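Histone-lysine N-methyltransferase SETMAR (Homo sapiens, PDB 3F2K) joins a histone-lysine methyltransferase to a mariner transposase-derived, DNA-binding nuclease domain and takes part in double-strand break repair and restart of stalled replication forks. Local coordinates at residues 11-25 / 211-225. Residues are numbered along the deposited sequence; the frame is centred on the assembly and turned at random.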
ATOM      1  N   LYS A  11     -11.675   7.275  16.079  1.00 16.37           N
ATOM      2  CA  LYS A  11     -10.446   7.353  16.908  1.00 15.84           C
ATOM      3  C   LYS A  11     -10.258   6.118  17.752  1.00 17.46           C
ATOM      4  O   LYS A  11      -9.131   5.622  17.933  1.00 16.44           O
ATOM      5  CB  LYS A  11     -10.522   8.582  17.830  1.00 13.91           C
ATOM      6  CG  LYS A  11     -10.386   9.897  17.029  1.00 16.17           C
ATOM      7  CD  LYS A  11     -10.230  11.116  17.966  1.00 18.90           C
ATOM      8  CE  LYS A  11     -11.509  11.383  18.724  1.00 25.17           C
ATOM      9  NZ  LYS A  11     -11.370  12.721  19.436  1.00 29.47           N
ATOM     10  N   ASN A  12     -11.366   5.648  18.321  1.00 16.90           N
ATOM     11  CA  ASN A  12     -11.317   4.380  19.089  1.00 17.88           C
ATOM     12  C   ASN A  12     -10.798   3.199  18.272  1.00 18.23           C
ATOM     13  O   ASN A  12      -9.930   2.480  18.737  1.00 17.87           O
ATOM     14  CB  ASN A  12     -12.688   4.069  19.703  1.00 19.57           C
ATOM     15  CG  ASN A  12     -13.052   5.062  20.800  1.00 20.96           C
ATOM     16  OD1 ASN A  12     -12.222   5.885  21.201  1.00 17.42           O
ATOM     17  ND2 ASN A  12     -14.305   5.020  21.246  1.00 18.83           N
ATOM     18  N   ARG A  13     -11.338   3.014  17.065  1.00 18.53           N
ATOM     19  CA  ARG A  13     -10.835   1.971  16.174  1.00 18.65           C
ATOM     20  C   ARG A  13      -9.341   2.116  15.849  1.00 17.91           C
ATOM     21  O   ARG A  13      -8.603   1.131  15.836  1.00 15.58           O
ATOM     22  CB  ARG A  13     -11.616   2.012  14.860  1.00 18.61           C
ATOM     23  CG  ARG A  13     -11.279   0.833  13.942  1.00 23.50           C
ATOM     24  CD  ARG A  13     -11.745  -0.511  14.524  1.00 28.99           C
ATOM     25  NE  ARG A  13     -11.452  -1.588  13.558  1.00 35.06           N
ATOM     26  CZ  ARG A  13     -10.879  -2.734  13.882  1.00 33.43           C
ATOM     27  NH1 ARG A  13     -10.601  -2.982  15.145  1.00 30.57           N
ATOM     28  NH2 ARG A  13     -10.621  -3.647  12.941  1.00 39.24           N
ATOM     29  N   ARG A  14      -8.904   3.342  15.541  1.00 15.50           N
ATOM     30  CA  ARG A  14      -7.476   3.633  15.288  1.00 15.97           C
ATOM     31  C   ARG A  14      -6.640   3.286  16.497  1.00 18.03           C
ATOM     32  O   ARG A  14      -5.578   2.631  16.341  1.00 16.98           O
ATOM     33  CB  ARG A  14      -7.204   5.112  14.898  1.00 15.29           C
ATOM     34  CG  ARG A  14      -7.851   5.487  13.549  1.00 16.12           C
ATOM     35  CD  ARG A  14      -7.850   7.015  13.304  1.00 17.50           C
ATOM     36  NE  ARG A  14      -6.553   7.624  13.626  1.00 18.73           N
ATOM     37  CZ  ARG A  14      -5.515   7.760  12.795  1.00 20.25           C
ATOM     38  NH1 ARG A  14      -5.521   7.198  11.554  1.00 15.56           N
ATOM     39  NH2 ARG A  14      -4.417   8.375  13.259  1.00 20.04           N
ATOM     40  N   PHE A  15      -7.130   3.647  17.677  1.00 17.38           N
ATOM     41  CA  PHE A  15      -6.344   3.418  18.892  1.00 19.24           C
ATOM     42  C   PHE A  15      -6.258   1.907  19.123  1.00 19.40           C
ATOM     43  O   PHE A  15      -5.180   1.415  19.384  1.00 18.78           O
ATOM     44  CB  PHE A  15      -6.983   4.108  20.091  1.00 20.62           C
ATOM     45  CG  PHE A  15      -6.239   3.912  21.397  1.00 19.30           C
ATOM     46  CD1 PHE A  15      -5.502   4.963  21.927  1.00 21.02           C
ATOM     47  CD2 PHE A  15      -6.297   2.695  22.093  1.00 18.74           C
ATOM     48  CE1 PHE A  15      -4.778   4.823  23.134  1.00 15.96           C
ATOM     49  CE2 PHE A  15      -5.584   2.510  23.307  1.00 18.47           C
ATOM     50  CZ  PHE A  15      -4.854   3.593  23.859  1.00 20.72           C
ATOM     51  N   GLU A  16      -7.390   1.205  19.000  1.00 19.94           N
ATOM     52  CA  GLU A  16      -7.491  -0.227  19.264  1.00 20.96           C
ATOM     53  C   GLU A  16      -6.533  -0.978  18.337  1.00 19.80           C
ATOM     54  O   GLU A  16      -5.666  -1.758  18.800  1.00 18.38           O
ATOM     55  CB  GLU A  16      -8.977  -0.661  19.096  1.00 21.54           C
ATOM     56  CG  GLU A  16      -9.406  -2.153  19.453  1.00 25.67           C
ATOM     57  CD  GLU A  16     -10.933  -2.511  19.066  1.00 27.80           C
ATOM     58  OE1 GLU A  16     -11.547  -1.945  18.101  1.00 35.94           O
ATOM     59  OE2 GLU A  16     -11.538  -3.419  19.726  1.00 32.69           O
ATOM     60  N   VAL A  17      -6.656  -0.713  17.049  1.00 17.72           N
ATOM     61  CA  VAL A  17      -5.777  -1.408  16.044  1.00 18.61           C
ATOM     62  C   VAL A  17      -4.319  -1.089  16.238  1.00 17.88           C
ATOM     63  O   VAL A  17      -3.494  -1.994  16.223  1.00 18.98           O
ATOM     64  CB  VAL A  17      -6.166  -1.050  14.596  1.00 18.18           C
ATOM     65  CG1 VAL A  17      -5.187  -1.660  13.666  1.00 19.12           C
ATOM     66  CG2 VAL A  17      -7.557  -1.571  14.256  1.00 20.08           C
ATOM     67  N   SER A  18      -4.001   0.182  16.466  1.00 16.12           N
ATOM     68  CA  SER A  18      -2.618   0.603  16.727  1.00 16.65           C
ATOM     69  C   SER A  18      -2.009  -0.090  17.903  1.00 16.99           C
ATOM     70  O   SER A  18      -0.927  -0.665  17.797  1.00 16.53           O
ATOM     71  CB  SER A  18      -2.520   2.127  16.901  1.00 16.42           C
ATOM     72  OG  SER A  18      -2.743   2.730  15.609  1.00 15.71           O
ATOM     73  N   SER A  19      -2.709  -0.020  19.039  1.00 18.55           N
ATOM     74  CA  SER A  19      -2.207  -0.613  20.277  1.00 18.89           C
ATOM     75  C   SER A  19      -1.983  -2.142  20.111  1.00 18.42           C
ATOM     76  O   SER A  19      -0.930  -2.696  20.532  1.00 18.62           O
ATOM     77  CB  SER A  19      -3.199  -0.299  21.451  1.00 18.72           C
ATOM     78  OG  SER A  19      -2.856  -1.061  22.640  1.00 19.09           O
ATOM     79  N   SER A  20      -2.931  -2.790  19.468  1.00 20.03           N
ATOM     80  CA  SER A  20      -2.921  -4.253  19.261  1.00 19.49           C
ATOM     81  C   SER A  20      -1.791  -4.669  18.359  1.00 20.30           C
ATOM     82  O   SER A  20      -1.094  -5.658  18.665  1.00 21.27           O
ATOM     83  CB  SER A  20      -4.278  -4.719  18.729  1.00 20.64           C
ATOM     84  OG  SER A  20      -5.216  -4.661  19.779  1.00 18.09           O
ATOM     85  N   LEU A  21      -1.520  -3.868  17.320  1.00 19.72           N
ATOM     86  CA  LEU A  21      -0.436  -4.168  16.365  1.00 19.20           C
ATOM     87  C   LEU A  21       0.936  -3.940  16.938  1.00 19.54           C
ATOM     88  O   LEU A  21       1.856  -4.724  16.672  1.00 18.28           O
ATOM     89  CB  LEU A  21      -0.586  -3.398  15.016  1.00 17.87           C
ATOM     90  CG  LEU A  21      -1.786  -3.885  14.182  1.00 20.37           C
ATOM     91  CD1 LEU A  21      -1.959  -3.131  12.841  1.00 17.07           C
ATOM     92  CD2 LEU A  21      -1.781  -5.429  13.939  1.00 21.76           C
ATOM     93  N   ILE A  22       1.089  -2.901  17.741  1.00 20.82           N
ATOM     94  CA  ILE A  22       2.357  -2.727  18.426  1.00 21.76           C
ATOM     95  C   ILE A  22       2.647  -3.936  19.334  1.00 20.68           C
ATOM     96  O   ILE A  22       3.752  -4.438  19.281  1.00 19.21           O
ATOM     97  CB  ILE A  22       2.431  -1.454  19.313  1.00 23.15           C
ATOM     98  CG1 ILE A  22       2.187  -0.226  18.495  1.00 21.97           C
ATOM     99  CG2 ILE A  22       3.826  -1.319  19.960  1.00 24.96           C
ATOM    100  CD1 ILE A  22       1.921   1.092  19.434  1.00 22.38           C
ATOM    101  N   LEU A  23       1.690  -4.352  20.161  1.00 19.49           N
ATOM    102  CA  LEU A  23       1.874  -5.525  21.040  1.00 20.24           C
ATOM    103  C   LEU A  23       2.090  -6.814  20.257  1.00 20.80           C
ATOM    104  O   LEU A  23       3.017  -7.600  20.583  1.00 20.86           O
ATOM    105  CB  LEU A  23       0.715  -5.653  22.009  1.00 20.70           C
ATOM    106  CG  LEU A  23       0.654  -4.539  23.081  1.00 21.10           C
ATOM    107  CD1 LEU A  23      -0.800  -4.590  23.568  1.00 21.69           C
ATOM    108  CD2 LEU A  23       1.631  -5.012  24.173  1.00 24.76           C
ATOM    109  N   ARG A  24       1.303  -7.009  19.171  1.00 19.45           N
ATOM    110  CA  ARG A  24       1.543  -8.169  18.308  1.00 20.47           C
ATOM    111  C   ARG A  24       3.004  -8.233  17.788  1.00 20.41           C
ATOM    112  O   ARG A  24       3.676  -9.282  17.856  1.00 20.73           O
ATOM    113  CB  ARG A  24       0.547  -8.201  17.123  1.00 18.36           C
ATOM    114  CG  ARG A  24       0.798  -9.451  16.238  1.00 22.47           C
ATOM    115  CD  ARG A  24      -0.275  -9.562  15.125  1.00 19.86           C
ATOM    116  NE  ARG A  24       0.073 -10.605  14.160  1.00 18.65           N
ATOM    117  CZ  ARG A  24      -0.610 -10.925  13.063  1.00 17.52           C
ATOM    118  NH1 ARG A  24      -1.762 -10.308  12.754  1.00 20.75           N
ATOM    119  NH2 ARG A  24      -0.112 -11.908  12.274  1.00 18.33           N
ATOM    120  N   ASN A  25       3.482  -7.129  17.232  1.00 19.98           N
ATOM    121  CA  ASN A  25       4.839  -7.126  16.714  1.00 20.92           C
ATOM    122  C   ASN A  25       5.876  -7.321  17.836  1.00 22.50           C
ATOM    123  O   ASN A  25       6.913  -7.947  17.600  1.00 23.62           O
ATOM    124  CB  ASN A  25       5.113  -5.827  16.001  1.00 20.12           C
ATOM    125  CG  ASN A  25       6.326  -5.876  15.144  1.00 21.77           C
ATOM    126  OD1 ASN A  25       6.391  -6.643  14.173  1.00 22.94           O
ATOM    127  ND2 ASN A  25       7.310  -5.014  15.457  1.00 24.15           N
ATOM    128  N   ILE A 211       5.831   0.998  13.366  1.00 19.60           N
ATOM    129  CA  ILE A 211       5.854   0.911  14.823  1.00 21.11           C
ATOM    130  C   ILE A 211       5.739   2.291  15.453  1.00 21.31           C
ATOM    131  O   ILE A 211       4.904   2.537  16.354  1.00 22.04           O
ATOM    132  CB  ILE A 211       7.118   0.221  15.322  1.00 22.85           C
ATOM    133  CG1 ILE A 211       7.193  -1.162  14.675  1.00 23.00           C
ATOM    134  CG2 ILE A 211       7.035   0.033  16.855  1.00 25.55           C
ATOM    135  CD1 ILE A 211       6.070  -2.004  15.181  1.00 28.63           C
ATOM    136  N   SER A 212       6.534   3.201  14.938  1.00 21.16           N
ATOM    137  CA  SER A 212       6.503   4.583  15.466  1.00 23.59           C
ATOM    138  C   SER A 212       5.148   5.272  15.231  1.00 22.20           C
ATOM    139  O   SER A 212       4.644   6.003  16.127  1.00 22.56           O
ATOM    140  CB  SER A 212       7.705   5.420  14.963  1.00 24.53           C
ATOM    141  OG  SER A 212       7.664   5.615  13.566  1.00 31.57           O
ATOM    142  N   ARG A 213       4.521   5.010  14.083  1.00 19.50           N
ATOM    143  CA  ARG A 213       3.230   5.604  13.761  1.00 19.05           C
ATOM    144  C   ARG A 213       2.084   4.987  14.591  1.00 18.89           C
ATOM    145  O   ARG A 213       1.173   5.733  15.057  1.00 18.47           O
ATOM    146  CB  ARG A 213       2.915   5.430  12.290  1.00 19.22           C
ATOM    147  CG  ARG A 213       3.802   6.379  11.450  1.00 19.68           C
ATOM    148  CD  ARG A 213       3.474   6.212  10.011  1.00 19.39           C
ATOM    149  NE  ARG A 213       4.224   7.207   9.252  1.00 22.64           N
ATOM    150  CZ  ARG A 213       3.723   8.328   8.747  1.00 26.51           C
ATOM    151  NH1 ARG A 213       2.426   8.604   8.857  1.00 25.32           N
ATOM    152  NH2 ARG A 213       4.545   9.189   8.102  1.00 25.10           N
ATOM    153  N   TRP A 214       2.088   3.651  14.760  1.00 17.63           N
ATOM    154  CA  TRP A 214       1.138   3.074  15.740  1.00 17.37           C
ATOM    155  C   TRP A 214       1.241   3.733  17.114  1.00 17.69           C
ATOM    156  O   TRP A 214       0.201   4.048  17.771  1.00 16.21           O
ATOM    157  CB  TRP A 214       1.268   1.547  15.865  1.00 16.86           C
ATOM    158  CG  TRP A 214       0.891   0.867  14.542  1.00 14.93           C
ATOM    159  CD1 TRP A 214      -0.004   1.275  13.612  1.00 18.85           C
ATOM    160  CD2 TRP A 214       1.478  -0.354  14.049  1.00 17.85           C
ATOM    161  NE1 TRP A 214      -0.031   0.351  12.531  1.00 17.25           N
ATOM    162  CE2 TRP A 214       0.853  -0.666  12.819  1.00 18.87           C
ATOM    163  CE3 TRP A 214       2.431  -1.229  14.563  1.00 20.66           C
ATOM    164  CZ2 TRP A 214       1.221  -1.800  12.057  1.00 21.01           C
ATOM    165  CZ3 TRP A 214       2.790  -2.357  13.822  1.00 21.16           C
ATOM    166  CH2 TRP A 214       2.179  -2.626  12.577  1.00 18.39           C
ATOM    167  N   GLN A 215       2.473   3.931  17.562  1.00 18.79           N
ATOM    168  CA  GLN A 215       2.673   4.502  18.903  1.00 20.16           C
ATOM    169  C   GLN A 215       2.218   5.936  18.989  1.00 19.57           C
ATOM    170  O   GLN A 215       1.650   6.363  19.999  1.00 20.50           O
ATOM    171  CB  GLN A 215       4.138   4.384  19.370  1.00 19.77           C
ATOM    172  CG  GLN A 215       4.332   4.756  20.890  1.00 21.22           C
ATOM    173  CD  GLN A 215       3.489   3.899  21.799  1.00 25.68           C
ATOM    174  OE1 GLN A 215       3.599   2.672  21.781  1.00 26.70           O
ATOM    175  NE2 GLN A 215       2.628   4.531  22.618  1.00 27.08           N
ATOM    176  N   LYS A 216       2.442   6.680  17.927  1.00 19.48           N
ATOM    177  CA  LYS A 216       2.043   8.100  17.931  1.00 19.06           C
ATOM    178  C   LYS A 216       0.539   8.172  17.967  1.00 18.92           C
ATOM    179  O   LYS A 216      -0.060   9.048  18.653  1.00 17.36           O
ATOM    180  CB  LYS A 216       2.568   8.794  16.693  1.00 19.72           C
ATOM    181  CG  LYS A 216       4.078   9.086  16.724  1.00 18.88           C
ATOM    182  CD  LYS A 216       4.388   9.895  15.495  1.00 22.27           C
ATOM    183  CE  LYS A 216       5.874   9.912  15.203  1.00 31.35           C
ATOM    184  NZ  LYS A 216       6.023  10.971  14.135  1.00 34.03           N
ATOM    185  N   CYS A 217      -0.096   7.204  17.280  1.00 16.97           N
ATOM    186  CA  CYS A 217      -1.554   7.106  17.246  1.00 17.06           C
ATOM    187  C   CYS A 217      -2.072   6.792  18.649  1.00 17.83           C
ATOM    188  O   CYS A 217      -2.960   7.504  19.150  1.00 18.37           O
ATOM    189  CB  CYS A 217      -2.030   6.073  16.209  1.00 16.91           C
ATOM    190  SG  CYS A 217      -3.869   5.904  16.215  1.00 17.47           S
ATOM    191  N   VAL A 218      -1.411   5.847  19.332  1.00 18.16           N
ATOM    192  CA  VAL A 218      -1.780   5.548  20.732  1.00 16.93           C
ATOM    193  C   VAL A 218      -1.570   6.810  21.624  1.00 18.86           C
ATOM    194  O   VAL A 218      -2.456   7.153  22.492  1.00 17.49           O
ATOM    195  CB  VAL A 218      -0.989   4.317  21.235  1.00 17.75           C
ATOM    196  CG1 VAL A 218      -1.156   4.151  22.784  1.00 17.73           C
ATOM    197  CG2 VAL A 218      -1.503   2.990  20.507  1.00 16.14           C
ATOM    198  N   ASP A 219      -0.443   7.490  21.404  1.00 19.90           N
ATOM    199  CA  ASP A 219      -0.069   8.674  22.221  1.00 22.06           C
ATOM    200  C   ASP A 219      -1.107   9.791  22.102  1.00 22.39           C
ATOM    201  O   ASP A 219      -1.322  10.561  23.069  1.00 22.37           O
ATOM    202  CB  ASP A 219       1.314   9.201  21.887  1.00 22.23           C
ATOM    203  CG  ASP A 219       2.454   8.269  22.336  1.00 24.86           C
ATOM    204  OD1 ASP A 219       2.273   7.456  23.259  1.00 30.97           O
ATOM    205  OD2 ASP A 219       3.551   8.383  21.739  1.00 32.79           O
ATOM    206  N   CYS A 220      -1.712   9.900  20.917  1.00 20.17           N
ATOM    207  CA  CYS A 220      -2.731  10.903  20.615  1.00 19.93           C
ATOM    208  C   CYS A 220      -4.164  10.365  20.782  1.00 18.58           C
ATOM    209  O   CYS A 220      -5.125  10.960  20.313  1.00 18.60           O
ATOM    210  CB  CYS A 220      -2.511  11.379  19.172  1.00 19.78           C
ATOM    211  SG  CYS A 220      -0.943  12.225  18.917  1.00 22.56           S
ATOM    212  N   ASN A 221      -4.292   9.255  21.503  1.00 18.60           N
ATOM    213  CA  ASN A 221      -5.591   8.639  21.854  1.00 17.44           C
ATOM    214  C   ASN A 221      -6.451   8.318  20.609  1.00 18.03           C
ATOM    215  O   ASN A 221      -7.688   8.363  20.654  1.00 19.11           O
ATOM    216  CB  ASN A 221      -6.363   9.525  22.892  1.00 17.16           C
ATOM    217  CG  ASN A 221      -5.499   9.900  24.055  1.00 21.73           C
ATOM    218  OD1 ASN A 221      -5.163  11.088  24.276  1.00 29.40           O
ATOM    219  ND2 ASN A 221      -5.032   8.898  24.741  1.00 17.96           N
ATOM    220  N   GLY A 222      -5.791   7.961  19.516  1.00 18.28           N
ATOM    221  CA  GLY A 222      -6.522   7.519  18.364  1.00 17.03           C
ATOM    222  C   GLY A 222      -6.746   8.662  17.389  1.00 18.14           C
ATOM    223  O   GLY A 222      -7.204   8.412  16.298  1.00 18.78           O
ATOM    224  N   SER A 223      -6.312   9.897  17.733  1.00 18.39           N
ATOM    225  CA  SER A 223      -6.419  11.018  16.783  1.00 19.07           C
ATOM    226  C   SER A 223      -5.321  10.925  15.724  1.00 19.16           C
ATOM    227  O   SER A 223      -4.494  10.047  15.785  1.00 18.48           O
ATOM    228  CB  SER A 223      -6.349  12.443  17.483  1.00 20.48           C
ATOM    229  OG  SER A 223      -7.313  12.458  18.523  1.00 24.92           O
ATOM    230  N   TYR A 224      -5.350  11.850  14.768  1.00 19.19           N
ATOM    231  CA  TYR A 224      -4.225  12.069  13.898  1.00 20.95           C
ATOM    232  C   TYR A 224      -3.075  12.609  14.726  1.00 22.33           C
ATOM    233  O   TYR A 224      -3.307  13.123  15.848  1.00 23.16           O
ATOM    234  CB  TYR A 224      -4.565  13.027  12.778  1.00 21.15           C
ATOM    235  CG  TYR A 224      -5.606  12.427  11.828  1.00 21.15           C
ATOM    236  CD1 TYR A 224      -5.437  11.113  11.280  1.00 21.77           C
ATOM    237  CD2 TYR A 224      -6.768  13.123  11.520  1.00 23.73           C
ATOM    238  CE1 TYR A 224      -6.395  10.547  10.443  1.00 21.69           C
ATOM    239  CE2 TYR A 224      -7.743  12.573  10.629  1.00 26.43           C
ATOM    240  CZ  TYR A 224      -7.536  11.271  10.076  1.00 25.49           C
ATOM    241  OH  TYR A 224      -8.506  10.679   9.229  1.00 22.82           O
ATOM    242  N   PHE A 225      -1.884  12.499  14.171  1.00 22.15           N
ATOM    243  CA  PHE A 225      -0.611  12.849  14.892  1.00 22.77           C
ATOM    244  C   PHE A 225       0.469  13.584  14.018  1.00 24.96           C
ATOM    245  O   PHE A 225       0.317  13.682  12.747  1.00 29.05           O
ATOM    246  CB  PHE A 225       0.008  11.596  15.535  1.00 21.42           C
ATOM    247  CG  PHE A 225       0.225  10.451  14.528  1.00 20.40           C
ATOM    248  CD1 PHE A 225       1.291  10.500  13.639  1.00 20.44           C
ATOM    249  CD2 PHE A 225      -0.735   9.439  14.390  1.00 21.70           C
ATOM    250  CE1 PHE A 225       1.442   9.494  12.659  1.00 19.98           C
ATOM    251  CE2 PHE A 225      -0.594   8.435  13.455  1.00 22.60           C
ATOM    252  CZ  PHE A 225       0.506   8.439  12.599  1.00 22.38           C
TER
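A Schellman motif ends helix 202-219 against helix 8-27 at R14 and F15, near the two ends of the modelled transposase fragment. N221, with positive phi, reverses the chain, and G222 lies so close to the helix that its CA is 3.3 Å from K11 O; a beta carbon on G222 would clash with that carbonyl. R14 then grips the outgoing backbone. Its NE donates to G222 O at 2.9 Å and NH2 to S223 O at 3.0 Å, both acceptors near the guanidinium plane, while Y224 CD1 lies over one face, toward the rim, the ring plane turned 63° from it. A bend at chi3 (45°) turns the guanidinium toward these carbonyls; NH2 also makes a salt bridge to D160, and NH1 is hydrogen-bonded to S158. A leucine in its place would probably leave the G222 and S223 carbonyls without these donors and D160 without its salt-bridge partner.

Before the turn, the axes of segments 11-25 and 211-219 come within 8.3 Å, at 136° between their N-to-C directions, packing the first and last helices of the RNase H-like, mariner-type domain together. V218 is a knob among F15, S18, S19 and I22; the methyl CG2 of this beta-branched side chain lies against the small S18 and S19. F15 CE1 rests 3.7 Å from V218 CG1. Farther along, the broad indole of W214 receives L21 CB almost on the normal of its six-membered ring, 3.5 Å from the centroid, a CH-pi contact, and I22 CG1 packs 3.3 Å from W214 CB, the two side chains running in opposite directions. S18 turns its hydroxyl back to R14 O, which keeps that polar group satisfied within its own helix beside C217.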